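Local coordinates for GGDEF and EAL domain-containing protein (Vibrio cholerae O1 str. 2010EL-1786, PDB 6PWK), which binds c-di-GMP and probably acts as a receptor that relays this second messenger's level to the control of large adhesins and biofilm formation, at residues 240-254 with 273-287. Sequence-based numbering, arbitrary orientation.
Sequences EQLNASHIFDQYVIE and IAQGSISQPSFIRWI. With C2E (9,9'-[(2R,3R,3aS,5S,7aR,9R,10R,10aS,12S,14aR)-3,5,10,12-tetrahydroxy-5,12-dioxidooctahydro-2H,7H-difuro[3,2-d:3',2'-j][1,3,7,9,2,8]tetraoxadiphosphacyclododecine-2,9-diyl]bis(2-amino-1,9-dihydro-6H-purin-6-one)), chain C.
Asp249 joins the two segments and the ligand through one carboxylate. Asp249 OD2 accepts hydrogen bonds from the backbone N of Ala274 (3.0 Å), on the syn side and somewhat out of the carboxylate plane, and from Ser277 OG (2.7 Å), which arrives from above that plane. Asp249 OD1 accepts a hydrogen bond from the guanine amino group N21 of c-di-GMP at 2.7 Å, nearly straight (163°). Two protein donors on OD2 thus fix the rotation of the carboxylate that reads the base. Ser277, small and able both to donate and to accept a hydrogen bond, passes the chain on: its OG accepts one from Ser245 OG at 2.8 Å. Farther along, Glu240 reaches out with its chain extended beyond CG, and OE2 receives Gly276 N through its anti lone pair; a water links the same oxygen to Gln275 N.

The two helices belong to the barrel of the EAL domain, on its outer face; 273-287 follows strand 269-272, and residues 281-287 run nearly parallel (13°) to 245-254. Between them Phe283, a knob among His246, Asp249, Gln250 and Ile253, turns its edge to Gln250 OE1. The flat amide of Gln250 stacks 18° from the indole plane of Trp286, its flexible methylene CG lying 3.5 Å from the six-membered ring's centroid. Deeper in, branched Ile253 sends CD1 to Ile273 CD1 and Ile287 CD1, against Phe303 of strand 301-305. Arg285 forms a salt bridge with Glu348 of the second subunit.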
loop_
_atom_site.group_PDB
_atom_site.type_symbol
_atom_site.label_atom_id
_atom_site.label_comp_id
_atom_site.label_asym_id
_atom_site.label_seq_id
_atom_site.Cartn_x
_atom_site.Cartn_y
_atom_site.Cartn_z
ATOM N N GLU A 240 -1.835 -11.739 -7.686
ATOM C CA GLU A 240 -1.111 -10.960 -6.687
ATOM C C GLU A 240 -0.934 -9.516 -7.136
ATOM O O GLU A 240 -1.009 -8.593 -6.316
ATOM C CB GLU A 240 0.244 -11.601 -6.396
ATOM C CG GLU A 240 0.155 -12.921 -5.651
ATOM C CD GLU A 240 1.502 -13.399 -5.149
ATOM O OE1 GLU A 240 2.316 -13.866 -5.973
ATOM O OE2 GLU A 240 1.752 -13.297 -3.930
ATOM N N GLN A 241 -0.697 -9.299 -8.431
ATOM C CA GLN A 241 -0.544 -7.935 -8.926
ATOM C C GLN A 241 -1.853 -7.163 -8.851
ATOM O O GLN A 241 -1.843 -5.931 -8.753
ATOM C CB GLN A 241 -0.018 -7.952 -10.360
ATOM C CG GLN A 241 0.925 -6.806 -10.675
ATOM C CD GLN A 241 2.244 -6.931 -9.941
ATOM O OE1 GLN A 241 2.809 -8.020 -9.841
ATOM N NE2 GLN A 241 2.742 -5.816 -9.420
ATOM N N LEU A 242 -2.984 -7.863 -8.890
ATOM C CA LEU A 242 -4.296 -7.242 -8.794
ATOM C C LEU A 242 -4.897 -7.354 -7.398
ATOM O O LEU A 242 -6.080 -7.051 -7.221
ATOM C CB LEU A 242 -5.243 -7.856 -9.824
ATOM C CG LEU A 242 -4.834 -7.723 -11.294
ATOM C CD1 LEU A 242 -5.806 -8.475 -12.195
ATOM C CD2 LEU A 242 -4.736 -6.261 -11.707
ATOM N N ASN A 243 -4.110 -7.786 -6.410
ATOM C CA ASN A 243 -4.573 -7.932 -5.027
ATOM C C ASN A 243 -5.832 -8.794 -4.951
ATOM O O ASN A 243 -6.794 -8.470 -4.248
ATOM C CB ASN A 243 -4.808 -6.568 -4.376
ATOM C CG ASN A 243 -3.557 -5.712 -4.351
ATOM O OD1 ASN A 243 -2.666 -5.918 -3.529
ATOM N ND2 ASN A 243 -3.489 -4.739 -5.254
ATOM N N ALA A 244 -5.824 -9.908 -5.684
ATOM C CA ALA A 244 -6.968 -10.806 -5.729
ATOM C C ALA A 244 -6.603 -12.251 -5.407
ATOM O O ALA A 244 -7.467 -13.131 -5.517
ATOM C CB ALA A 244 -7.647 -10.744 -7.105
ATOM N N SER A 245 -5.360 -12.523 -5.011
ATOM C CA SER A 245 -4.960 -13.896 -4.720
ATOM C C SER A 245 -5.662 -14.457 -3.489
ATOM O O SER A 245 -5.792 -15.681 -3.372
ATOM C CB SER A 245 -3.443 -13.984 -4.535
ATOM O OG SER A 245 -3.035 -13.324 -3.349
ATOM N N HIS A 246 -6.123 -13.598 -2.576
ATOM C CA HIS A 246 -6.825 -14.101 -1.399
ATOM C C HIS A 246 -8.171 -14.713 -1.766
ATOM O O HIS A 246 -8.658 -15.596 -1.054
ATOM C CB HIS A 246 -6.999 -12.987 -0.366
ATOM C CG HIS A 246 -7.862 -11.857 -0.830
ATOM N ND1 HIS A 246 -7.381 -10.824 -1.607
ATOM C CD2 HIS A 246 -9.174 -11.592 -0.623
ATOM C CE1 HIS A 246 -8.360 -9.975 -1.861
ATOM N NE2 HIS A 246 -9.458 -10.418 -1.275
ATOM N N ILE A 247 -8.784 -14.266 -2.865
ATOM C CA ILE A 247 -9.981 -14.938 -3.363
ATOM C C ILE A 247 -9.652 -16.375 -3.743
ATOM O O ILE A 247 -10.407 -17.307 -3.441
ATOM C CB ILE A 247 -10.581 -14.169 -4.556
ATOM C CG1 ILE A 247 -11.194 -12.845 -4.099
ATOM C CG2 ILE A 247 -11.616 -15.021 -5.279
ATOM C CD1 ILE A 247 -10.263 -11.665 -4.234
ATOM N N PHE A 248 -8.510 -16.574 -4.403
ATOM C CA PHE A 248 -8.097 -17.912 -4.804
ATOM C C PHE A 248 -7.714 -18.761 -3.598
ATOM O O PHE A 248 -8.076 -19.941 -3.525
ATOM C CB PHE A 248 -6.939 -17.807 -5.796
ATOM C CG PHE A 248 -6.234 -19.104 -6.052
ATOM C CD1 PHE A 248 -6.792 -20.060 -6.883
ATOM C CD2 PHE A 248 -5.001 -19.361 -5.476
ATOM C CE1 PHE A 248 -6.139 -21.250 -7.124
ATOM C CE2 PHE A 248 -4.344 -20.550 -5.715
ATOM C CZ PHE A 248 -4.914 -21.495 -6.540
ATOM N N ASP A 249 -6.988 -18.180 -2.639
ATOM C CA ASP A 249 -6.573 -18.943 -1.467
ATOM C C ASP A 249 -7.762 -19.310 -0.589
ATOM O O ASP A 249 -7.805 -20.408 -0.022
ATOM C CB ASP A 249 -5.535 -18.159 -0.665
ATOM C CG ASP A 249 -4.138 -18.286 -1.242
ATOM O OD1 ASP A 249 -3.882 -19.273 -1.961
ATOM O OD2 ASP A 249 -3.295 -17.405 -0.970
ATOM N N GLN A 250 -8.739 -18.409 -0.462
ATOM C CA GLN A 250 -9.913 -18.717 0.347
ATOM C C GLN A 250 -10.733 -19.843 -0.272
ATOM O O GLN A 250 -11.321 -20.657 0.449
ATOM C CB GLN A 250 -10.766 -17.463 0.536
ATOM C CG GLN A 250 -10.176 -16.470 1.525
ATOM C CD GLN A 250 -10.812 -15.098 1.434
ATOM O OE1 GLN A 250 -10.156 -14.081 1.663
ATOM N NE2 GLN A 250 -12.096 -15.060 1.099
ATOM N N TYR A 251 -10.782 -19.908 -1.603
ATOM C CA TYR A 251 -11.492 -21.001 -2.261
ATOM C C TYR A 251 -10.789 -22.332 -2.022
ATOM O O TYR A 251 -11.433 -23.338 -1.703
ATOM C CB TYR A 251 -11.623 -20.721 -3.758
ATOM C CG TYR A 251 -12.210 -21.874 -4.538
ATOM C CD1 TYR A 251 -13.584 -22.083 -4.578
ATOM C CD2 TYR A 251 -11.392 -22.757 -5.233
ATOM C CE1 TYR A 251 -14.125 -23.138 -5.289
ATOM C CE2 TYR A 251 -11.925 -23.814 -5.945
ATOM C CZ TYR A 251 -13.291 -24.000 -5.970
ATOM O OH TYR A 251 -13.825 -25.050 -6.680
ATOM N N VAL A 252 -9.461 -22.353 -2.173
ATOM C CA VAL A 252 -8.704 -23.583 -1.960
ATOM C C VAL A 252 -8.847 -24.058 -0.520
ATOM O O VAL A 252 -9.050 -25.251 -0.263
ATOM C CB VAL A 252 -7.229 -23.371 -2.345
ATOM C CG1 VAL A 252 -6.395 -24.582 -1.949
ATOM C CG2 VAL A 252 -7.105 -23.093 -3.838
ATOM N N ILE A 253 -8.752 -23.134 0.440
ATOM C CA ILE A 253 -8.873 -23.507 1.849
ATOM C C ILE A 253 -10.256 -24.075 2.135
ATOM O O ILE A 253 -10.399 -25.064 2.865
ATOM C CB ILE A 253 -8.556 -22.301 2.752
ATOM C CG1 ILE A 253 -7.083 -21.912 2.626
ATOM C CG2 ILE A 253 -8.895 -22.611 4.201
ATOM C CD1 ILE A 253 -6.733 -20.626 3.337
ATOM N N GLU A 254 -11.297 -23.467 1.561
ATOM C CA GLU A 254 -12.648 -23.990 1.739
ATOM C C GLU A 254 -12.766 -25.401 1.178
ATOM O O GLU A 254 -13.297 -26.299 1.840
ATOM C CB GLU A 254 -13.664 -23.057 1.078
ATOM C CG GLU A 254 -13.936 -21.782 1.859
ATOM C CD GLU A 254 -14.853 -20.831 1.115
ATOM O OE1 GLU A 254 -15.030 -21.006 -0.109
ATOM O OE2 GLU A 254 -15.396 -19.906 1.756
ATOM N N ILE A 273 -0.019 -20.751 0.474
ATOM C CA ILE A 273 -0.604 -19.423 0.607
ATOM C C ILE A 273 0.288 -18.435 -0.131
ATOM O O ILE A 273 1.505 -18.415 0.080
ATOM C CB ILE A 273 -0.757 -19.007 2.084
ATOM C CG1 ILE A 273 -1.549 -20.058 2.865
ATOM C CG2 ILE A 273 -1.430 -17.646 2.187
ATOM C CD1 ILE A 273 -2.983 -20.216 2.408
ATOM N N ALA A 274 -0.312 -17.621 -0.993
ATOM C CA ALA A 274 0.453 -16.608 -1.703
ATOM C C ALA A 274 0.779 -15.439 -0.776
ATOM O O ALA A 274 0.116 -15.214 0.239
ATOM C CB ALA A 274 -0.314 -16.112 -2.930
ATOM N N GLN A 275 1.825 -14.691 -1.139
ATOM C CA GLN A 275 2.231 -13.554 -0.318
ATOM C C GLN A 275 1.188 -12.445 -0.351
ATOM O O GLN A 275 0.889 -11.835 0.683
ATOM C CB GLN A 275 3.590 -13.025 -0.776
ATOM C CG GLN A 275 4.025 -11.750 -0.065
ATOM C CD GLN A 275 5.481 -11.404 -0.311
ATOM O OE1 GLN A 275 6.285 -12.266 -0.664
ATOM N NE2 GLN A 275 5.827 -10.136 -0.124
ATOM N N GLY A 276 0.616 -12.174 -1.527
ATOM C CA GLY A 276 -0.391 -11.135 -1.647
ATOM C C GLY A 276 -1.632 -11.376 -0.815
ATOM O O GLY A 276 -2.362 -10.426 -0.516
ATOM N N SER A 277 -1.891 -12.628 -0.434
ATOM C CA SER A 277 -3.031 -12.916 0.430
ATOM C C SER A 277 -2.720 -12.584 1.886
ATOM O O SER A 277 -3.593 -12.101 2.614
ATOM C CB SER A 277 -3.434 -14.384 0.291
ATOM O OG SER A 277 -3.693 -14.714 -1.063
ATOM N N ILE A 278 -1.479 -12.826 2.317
ATOM C CA ILE A 278 -1.106 -12.603 3.709
ATOM C C ILE A 278 -1.053 -11.113 4.035
ATOM O O ILE A 278 -1.341 -10.707 5.170
ATOM C CB ILE A 278 0.230 -13.320 3.996
ATOM C CG1 ILE A 278 -0.039 -14.784 4.355
ATOM C CG2 ILE A 278 1.029 -12.620 5.088
ATOM C CD1 ILE A 278 1.202 -15.631 4.439
ATOM N N SER A 279 -0.716 -10.276 3.057
ATOM C CA SER A 279 -0.722 -8.830 3.243
ATOM C C SER A 279 -2.116 -8.222 3.117
ATOM O O SER A 279 -2.240 -6.993 3.064
ATOM C CB SER A 279 0.232 -8.169 2.243
ATOM O OG SER A 279 -0.062 -8.566 0.916
ATOM N N GLN A 280 -3.161 -9.053 3.069
ATOM C CA GLN A 280 -4.535 -8.579 3.017
ATOM C C GLN A 280 -5.170 -8.769 4.386
ATOM O O GLN A 280 -5.437 -9.915 4.779
ATOM C CB GLN A 280 -5.323 -9.339 1.951
ATOM C CG GLN A 280 -6.162 -8.460 1.031
ATOM C CD GLN A 280 -5.319 -7.607 0.101
ATOM O OE1 GLN A 280 -4.173 -7.938 -0.199
ATOM N NE2 GLN A 280 -5.889 -6.500 -0.361
ATOM N N PRO A 281 -5.426 -7.701 5.146
ATOM C CA PRO A 281 -5.973 -7.885 6.501
ATOM C C PRO A 281 -7.340 -8.548 6.529
ATOM O O PRO A 281 -7.678 -9.199 7.526
ATOM C CB PRO A 281 -6.026 -6.452 7.052
ATOM C CG PRO A 281 -6.060 -5.579 5.839
ATOM C CD PRO A 281 -5.214 -6.282 4.821
ATOM N N SER A 282 -8.139 -8.404 5.470
ATOM C CA SER A 282 -9.402 -9.134 5.401
ATOM C C SER A 282 -9.171 -10.636 5.348
ATOM O O SER A 282 -9.962 -11.410 5.902
ATOM C CB SER A 282 -10.208 -8.671 4.189
ATOM O OG SER A 282 -9.443 -8.775 3.003
ATOM N N PHE A 283 -8.091 -11.065 4.695
ATOM C CA PHE A 283 -7.751 -12.483 4.665
ATOM C C PHE A 283 -7.297 -12.977 6.033
ATOM O O PHE A 283 -7.552 -14.133 6.391
ATOM C CB PHE A 283 -6.671 -12.732 3.613
ATOM C CG PHE A 283 -6.246 -14.167 3.500
ATOM C CD1 PHE A 283 -7.092 -15.114 2.942
ATOM C CD2 PHE A 283 -4.995 -14.569 3.938
ATOM C CE1 PHE A 283 -6.699 -16.434 2.834
ATOM C CE2 PHE A 283 -4.598 -15.888 3.831
ATOM C CZ PHE A 283 -5.452 -16.820 3.278
ATOM N N ILE A 284 -6.629 -12.121 6.809
ATOM C CA ILE A 284 -6.194 -12.517 8.146
ATOM C C ILE A 284 -7.394 -12.667 9.075
ATOM O O ILE A 284 -7.433 -13.569 9.920
ATOM C CB ILE A 284 -5.164 -11.512 8.695
ATOM C CG1 ILE A 284 -3.986 -11.382 7.727
ATOM C CG2 ILE A 284 -4.670 -11.941 10.072
ATOM C CD1 ILE A 284 -2.875 -10.486 8.230
ATOM N N ARG A 285 -8.390 -11.787 8.938
ATOM C CA ARG A 285 -9.632 -11.967 9.682
ATOM C C ARG A 285 -10.390 -13.193 9.195
ATOM O O ARG A 285 -10.973 -13.932 9.997
ATOM C CB ARG A 285 -10.516 -10.726 9.555
ATOM C CG ARG A 285 -10.041 -9.508 10.316
ATOM C CD ARG A 285 -11.067 -8.393 10.196
ATOM N NE ARG A 285 -12.316 -8.722 10.882
ATOM C CZ ARG A 285 -13.472 -8.102 10.669
ATOM N NH1 ARG A 285 -13.548 -7.122 9.778
ATOM N NH2 ARG A 285 -14.557 -8.466 11.340
ATOM N N TRP A 286 -10.396 -13.417 7.878
ATOM C CA TRP A 286 -11.125 -14.544 7.304
ATOM C C TRP A 286 -10.611 -15.872 7.844
ATOM O O TRP A 286 -11.401 -16.774 8.150
ATOM C CB TRP A 286 -11.014 -14.499 5.779
ATOM C CG TRP A 286 -11.801 -15.551 5.058
ATOM C CD1 TRP A 286 -13.062 -15.425 4.552
ATOM C CD2 TRP A 286 -11.373 -16.882 4.744
ATOM N NE1 TRP A 286 -13.448 -16.597 3.948
ATOM C CE2 TRP A 286 -12.428 -17.507 4.051
ATOM C CE3 TRP A 286 -10.201 -17.606 4.984
ATOM C CZ2 TRP A 286 -12.349 -18.822 3.598
ATOM C CZ3 TRP A 286 -10.123 -18.912 4.533
ATOM C CH2 TRP A 286 -11.191 -19.506 3.848
ATOM N N ILE A 287 -9.289 -16.010 7.972
ATOM C CA ILE A 287 -8.712 -17.259 8.462
ATOM C C ILE A 287 -9.185 -17.548 9.881
ATOM O O ILE A 287 -9.554 -18.683 10.207
ATOM C CB ILE A 287 -7.175 -17.208 8.368
ATOM C CG1 ILE A 287 -6.718 -17.678 6.987
ATOM C CG2 ILE A 287 -6.530 -18.055 9.454
ATOM C CD1 ILE A 287 -6.993 -19.145 6.726
HETATM P P1 C2E C . 5.509 -25.230 -4.920
HETATM O O2P C2E C . 5.215 -24.918 -3.478
HETATM O O1P C2E C . 7.006 -25.339 -4.997
HETATM O "O5'" C2E C . 4.962 -26.714 -5.345
HETATM C "C5'" C2E C . 5.858 -27.599 -5.930
HETATM C "C4'" C2E C . 5.658 -27.483 -7.467
HETATM O "O4'" C2E C . 6.538 -28.205 -8.095
HETATM C "C3'" C2E C . 4.312 -28.096 -7.895
HETATM O "O3'" C2E C . 4.081 -27.682 -9.154
HETATM C "C2'" C2E C . 4.681 -29.586 -7.939
HETATM O "O2'" C2E C . 3.667 -30.342 -8.728
HETATM C "C1'" C2E C . 5.769 -29.510 -8.651
HETATM N N9 C2E C . 6.763 -30.552 -8.605
HETATM C C8 C2E C . 6.346 -31.203 -7.492
HETATM N N7 C2E C . 7.208 -32.234 -7.298
HETATM C C5 C2E C . 8.129 -32.208 -8.255
HETATM C C6 C2E C . 9.357 -33.074 -8.588
HETATM O O6 C2E C . 9.656 -34.011 -7.927
HETATM N N1 C2E C . 10.163 -32.756 -9.726
HETATM C C2 C2E C . 9.857 -31.633 -10.574
HETATM N N2 C2E C . 10.645 -31.261 -11.746
HETATM N N3 C2E C . 8.693 -30.833 -10.228
HETATM C C4 C2E C . 7.847 -31.157 -9.052
HETATM P P11 C2E C . 2.574 -27.016 -9.345
HETATM O O21 C2E C . 1.379 -27.923 -9.215
HETATM O O11 C2E C . 2.524 -26.493 -10.758
HETATM O O5A C2E C . 2.646 -25.736 -8.305
HETATM C C5A C2E C . 3.455 -24.700 -8.789
HETATM C C4A C2E C . 3.392 -23.545 -7.873
HETATM O O4A C2E C . 2.198 -23.018 -7.915
HETATM C C3A C2E C . 3.659 -24.037 -6.284
HETATM O O3A C2E C . 5.130 -24.007 -5.971
HETATM C C2A C2E C . 3.060 -23.233 -5.582
HETATM O O2A C2E C . 3.953 -22.069 -5.244
HETATM C C1A C2E C . 1.794 -22.754 -6.482
HETATM N N91 C2E C . 0.715 -23.425 -6.154
HETATM C C81 C2E C . 0.327 -24.656 -6.521
HETATM N N71 C2E C . -0.853 -24.878 -5.911
HETATM C C51 C2E C . -1.169 -23.804 -5.193
HETATM C C61 C2E C . -2.365 -23.480 -4.305
HETATM O O61 C2E C . -3.213 -24.290 -4.186
HETATM N N11 C2E C . -2.461 -22.222 -3.630
HETATM C C21 C2E C . -1.421 -21.244 -3.785
HETATM N N21 C2E C . -1.522 -19.966 -3.097
HETATM N N31 C2E C . -0.275 -21.567 -4.637
HETATM C C41 C2E C . -0.185 -22.882 -5.339
HETATM O O HOH W 1 3.575 -15.459 -2.953
#